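Local coordinates for protein proline iminopeptidase (Streptomyces halstedii, PDB 3WMR) that acts as an amidohydrolase on polyketide substrates, which it engages through a hydrophobic tunnel, and has an alpha/beta hydrolase fold, at residues 136-150 against 253-266. Sequence-based numbering, arbitrary orientation.
Sequences AARRPAGLRGLVVAN and DIQVPTMVLIGRHD
Leu146 and Val148 of strand 143-149 exchange backbone hydrogen bonds with residues 257-261 in parallel register: Leu146 N to Pro257 O, Met259 N to Leu146 O, Val148 N to Met259 O and Leu261 N to Val148 O, with Asn150 N closing the series on Leu261 O (2.8 Å). On one face of the sheet Val148 CG2 meets Val260 CG2 at 3.8 Å, and Leu146 runs alongside Thr258, its CD2 reaching Ile254 CD1. On the other, packed against helix 300-312, the Met259 chain bends at chi3 (51°) and brings CE against both methyls of Val147.

Polar contacts tie the end of helix 127-137 to 253-255. Arg139 NE donates to a lone pair of Asp253 O (2.8 Å), nearly straight at 174° and in the guanidinium plane. The Gln255 amide stacks on a face of that guanidinium, the planes 3° apart and NE2 3.2 Å above it. A water links Ala136 O to Gln255 N.

Past the strand, Asp266 OD2 accepts Gly263 N through its anti lone pair (3.3 Å), adding a side-chain bond to the type I turn Gly263-Asp266, while OD1 takes Ala268 N and His293 ND1. Replacing Asp266 by an alanine removes both carboxylate oxygens and is likely to leave His293 ND1 and Gly263 N without this acceptor. The predicted acid of a Ser-His-Asp triad thus sits just beyond the C-terminal end of strand 258-263, the sheet's next-to-last strand, as is common in alpha/beta hydrolases.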
# COMPACT_ATOMS: atom_id res chain seq x y z
N ALA A 136 6.09 6.54 -11.13
CA ALA A 136 6.11 6.05 -12.51
C ALA A 136 5.77 7.14 -13.54
O ALA A 136 6.21 7.07 -14.68
CB ALA A 136 5.15 4.88 -12.68
N ALA A 137 5.01 8.15 -13.12
CA ALA A 137 4.54 9.20 -14.02
C ALA A 137 5.66 10.17 -14.39
O ALA A 137 5.57 10.85 -15.40
CB ALA A 137 3.37 9.94 -13.40
N ARG A 138 6.73 10.18 -13.61
CA ARG A 138 7.93 10.95 -13.92
C ARG A 138 8.84 10.24 -14.91
O ARG A 138 9.88 10.78 -15.29
CB ARG A 138 8.69 11.26 -12.64
CG ARG A 138 7.82 11.98 -11.63
CD ARG A 138 8.57 12.30 -10.36
NE ARG A 138 7.91 13.28 -9.46
CZ ARG A 138 6.60 13.51 -9.31
NH1 ARG A 138 5.66 12.84 -9.97
NH2 ARG A 138 6.22 14.43 -8.44
N ARG A 139 8.48 9.01 -15.29
CA ARG A 139 9.16 8.28 -16.33
C ARG A 139 10.64 8.05 -16.02
O ARG A 139 11.51 8.40 -16.83
CB ARG A 139 8.99 8.98 -17.70
CG ARG A 139 7.53 9.03 -18.16
CD ARG A 139 7.35 9.82 -19.45
NE ARG A 139 6.00 9.68 -20.00
CZ ARG A 139 5.59 10.20 -21.16
NH1 ARG A 139 6.41 10.89 -21.93
NH2 ARG A 139 4.33 10.02 -21.56
N PRO A 140 10.94 7.48 -14.84
CA PRO A 140 12.34 7.19 -14.50
C PRO A 140 12.87 6.06 -15.38
O PRO A 140 12.12 5.15 -15.73
CB PRO A 140 12.25 6.75 -13.03
CG PRO A 140 10.91 6.11 -12.93
CD PRO A 140 10.01 6.83 -13.90
N ALA A 141 14.16 6.11 -15.71
CA ALA A 141 14.75 5.22 -16.72
C ALA A 141 14.81 3.75 -16.32
O ALA A 141 14.64 2.86 -17.16
CB ALA A 141 16.16 5.72 -17.08
N GLY A 142 15.06 3.48 -15.05
CA GLY A 142 15.25 2.10 -14.60
C GLY A 142 13.99 1.31 -14.33
O GLY A 142 14.05 0.09 -14.15
N LEU A 143 12.84 1.98 -14.30
CA LEU A 143 11.57 1.31 -14.02
C LEU A 143 11.08 0.43 -15.18
O LEU A 143 10.85 0.92 -16.29
CB LEU A 143 10.49 2.33 -13.66
CG LEU A 143 9.11 1.72 -13.34
CD1 LEU A 143 9.17 0.93 -12.03
CD2 LEU A 143 8.05 2.81 -13.28
N ARG A 144 10.90 -0.86 -14.89
CA ARG A 144 10.41 -1.85 -15.87
C ARG A 144 8.89 -2.07 -15.91
O ARG A 144 8.34 -2.43 -16.95
CB ARG A 144 11.04 -3.22 -15.58
CG ARG A 144 12.48 -3.33 -15.99
CD ARG A 144 13.11 -4.62 -15.51
NE ARG A 144 13.09 -5.66 -16.51
CZ ARG A 144 14.15 -6.07 -17.22
NH1 ARG A 144 15.35 -5.54 -17.05
NH2 ARG A 144 13.98 -7.01 -18.11
N GLY A 145 8.24 -1.89 -14.77
CA GLY A 145 6.83 -2.21 -14.63
C GLY A 145 6.31 -1.68 -13.31
O GLY A 145 7.07 -1.46 -12.38
N LEU A 146 5.00 -1.49 -13.23
CA LEU A 146 4.34 -1.02 -12.02
C LEU A 146 3.15 -1.90 -11.71
O LEU A 146 2.30 -2.13 -12.58
CB LEU A 146 3.82 0.41 -12.20
CG LEU A 146 2.88 0.98 -11.12
CD1 LEU A 146 3.60 1.13 -9.79
CD2 LEU A 146 2.33 2.34 -11.60
N VAL A 147 3.07 -2.34 -10.47
CA VAL A 147 1.84 -2.95 -9.98
C VAL A 147 1.19 -2.03 -8.94
O VAL A 147 1.84 -1.56 -8.01
CB VAL A 147 2.09 -4.33 -9.36
CG1 VAL A 147 0.75 -4.98 -8.99
CG2 VAL A 147 2.87 -5.19 -10.34
N VAL A 148 -0.09 -1.77 -9.14
CA VAL A 148 -0.90 -1.03 -8.18
C VAL A 148 -1.95 -2.00 -7.66
O VAL A 148 -2.92 -2.33 -8.36
CB VAL A 148 -1.52 0.26 -8.78
CG1 VAL A 148 -0.41 1.21 -9.20
CG2 VAL A 148 -2.45 -0.05 -9.94
N ALA A 149 -1.71 -2.47 -6.44
CA ALA A 149 -2.47 -3.51 -5.79
C ALA A 149 -3.32 -2.93 -4.67
O ALA A 149 -2.77 -2.32 -3.76
CB ALA A 149 -1.52 -4.55 -5.21
N ASN A 150 -4.64 -3.11 -4.74
CA ASN A 150 -5.55 -2.68 -3.68
C ASN A 150 -5.42 -1.19 -3.46
O ASN A 150 -5.48 -0.69 -2.33
CB ASN A 150 -5.29 -3.45 -2.39
CG ASN A 150 -5.00 -4.91 -2.65
OD1 ASN A 150 -5.88 -5.66 -3.07
ND2 ASN A 150 -3.78 -5.31 -2.44
N ASP A 253 0.73 9.62 -18.10
CA ASP A 253 2.17 9.71 -18.35
C ASP A 253 2.94 8.42 -18.04
O ASP A 253 4.15 8.32 -18.32
CB ASP A 253 2.77 10.86 -17.55
CG ASP A 253 2.32 12.24 -18.06
OD1 ASP A 253 1.85 12.38 -19.22
OD2 ASP A 253 2.41 13.20 -17.28
N ILE A 254 2.27 7.44 -17.44
CA ILE A 254 2.91 6.16 -17.09
C ILE A 254 3.12 5.35 -18.37
O ILE A 254 2.15 4.98 -19.05
CB ILE A 254 2.07 5.38 -16.06
CG1 ILE A 254 2.04 6.13 -14.73
CG2 ILE A 254 2.65 3.98 -15.85
CD1 ILE A 254 1.00 5.64 -13.75
N GLN A 255 4.39 5.08 -18.69
CA GLN A 255 4.76 4.41 -19.94
C GLN A 255 4.96 2.90 -19.80
O GLN A 255 4.91 2.16 -20.78
CB GLN A 255 6.05 5.00 -20.49
CG GLN A 255 5.88 6.42 -21.00
CD GLN A 255 7.20 7.03 -21.47
OE1 GLN A 255 8.21 6.91 -20.79
NE2 GLN A 255 7.18 7.71 -22.61
N VAL A 256 5.19 2.46 -18.57
CA VAL A 256 5.56 1.06 -18.37
C VAL A 256 4.30 0.22 -18.31
O VAL A 256 3.21 0.73 -18.05
CB VAL A 256 6.43 0.89 -17.11
CG1 VAL A 256 7.78 1.56 -17.33
CG2 VAL A 256 5.75 1.45 -15.86
N PRO A 257 4.44 -1.09 -18.58
CA PRO A 257 3.29 -1.94 -18.40
C PRO A 257 2.90 -1.99 -16.92
O PRO A 257 3.73 -2.25 -16.04
CB PRO A 257 3.75 -3.31 -18.93
CG PRO A 257 5.17 -3.16 -19.33
CD PRO A 257 5.67 -1.84 -18.85
N THR A 258 1.62 -1.75 -16.68
CA THR A 258 1.07 -1.59 -15.36
C THR A 258 0.02 -2.67 -15.13
O THR A 258 -0.73 -3.03 -16.05
CB THR A 258 0.46 -0.18 -15.21
OG1 THR A 258 1.49 0.80 -15.39
CG2 THR A 258 -0.18 -0.00 -13.82
N MET A 259 -0.02 -3.20 -13.91
CA MET A 259 -1.07 -4.18 -13.55
C MET A 259 -1.90 -3.65 -12.37
O MET A 259 -1.32 -3.25 -11.35
CB MET A 259 -0.50 -5.56 -13.19
CG MET A 259 -1.58 -6.57 -12.83
SD MET A 259 -1.09 -8.31 -12.67
CE MET A 259 0.29 -8.12 -11.55
N VAL A 260 -3.23 -3.65 -12.53
CA VAL A 260 -4.15 -3.35 -11.45
C VAL A 260 -4.61 -4.68 -10.87
O VAL A 260 -5.13 -5.52 -11.60
CB VAL A 260 -5.37 -2.56 -11.92
CG1 VAL A 260 -6.36 -2.35 -10.77
CG2 VAL A 260 -4.94 -1.22 -12.52
N LEU A 261 -4.40 -4.86 -9.57
CA LEU A 261 -4.75 -6.10 -8.88
C LEU A 261 -5.53 -5.73 -7.65
O LEU A 261 -5.02 -5.03 -6.78
CB LEU A 261 -3.49 -6.88 -8.50
CG LEU A 261 -3.69 -8.30 -7.94
CD1 LEU A 261 -2.50 -9.16 -8.32
CD2 LEU A 261 -3.88 -8.34 -6.43
N ILE A 262 -6.78 -6.19 -7.59
CA ILE A 262 -7.63 -5.96 -6.43
C ILE A 262 -8.30 -7.27 -6.05
O ILE A 262 -8.26 -8.26 -6.82
CB ILE A 262 -8.71 -4.88 -6.70
CG1 ILE A 262 -9.61 -5.30 -7.87
CG2 ILE A 262 -8.07 -3.52 -7.01
CD1 ILE A 262 -10.83 -4.42 -8.05
N GLY A 263 -8.87 -7.30 -4.86
CA GLY A 263 -9.75 -8.41 -4.45
C GLY A 263 -11.18 -8.11 -4.87
O GLY A 263 -11.56 -6.95 -4.95
N ARG A 264 -11.97 -9.15 -5.11
CA ARG A 264 -13.39 -8.98 -5.45
C ARG A 264 -14.12 -8.21 -4.34
O ARG A 264 -14.95 -7.34 -4.62
CB ARG A 264 -14.06 -10.35 -5.72
CG ARG A 264 -15.56 -10.33 -6.05
CD ARG A 264 -15.93 -9.37 -7.19
NE ARG A 264 -15.61 -9.89 -8.53
CZ ARG A 264 -15.40 -9.15 -9.63
NH1 ARG A 264 -15.44 -7.81 -9.59
NH2 ARG A 264 -15.12 -9.75 -10.78
N HIS A 265 -13.76 -8.51 -3.09
CA HIS A 265 -14.38 -7.90 -1.90
C HIS A 265 -13.61 -6.67 -1.37
O HIS A 265 -13.90 -6.18 -0.28
CB HIS A 265 -14.49 -8.97 -0.81
CG HIS A 265 -15.19 -10.22 -1.26
ND1 HIS A 265 -14.56 -11.44 -1.35
CD2 HIS A 265 -16.47 -10.42 -1.68
CE1 HIS A 265 -15.42 -12.35 -1.79
NE2 HIS A 265 -16.58 -11.75 -2.00
N ASP A 266 -12.65 -6.18 -2.15
CA ASP A 266 -11.74 -5.12 -1.73
C ASP A 266 -12.48 -3.80 -1.46
O ASP A 266 -13.37 -3.41 -2.21
CB ASP A 266 -10.71 -4.91 -2.85
CG ASP A 266 -9.40 -4.27 -2.39
OD1 ASP A 266 -9.37 -3.46 -1.42
OD2 ASP A 266 -8.39 -4.57 -3.07
O HOH W 1 6.53 5.23 -16.64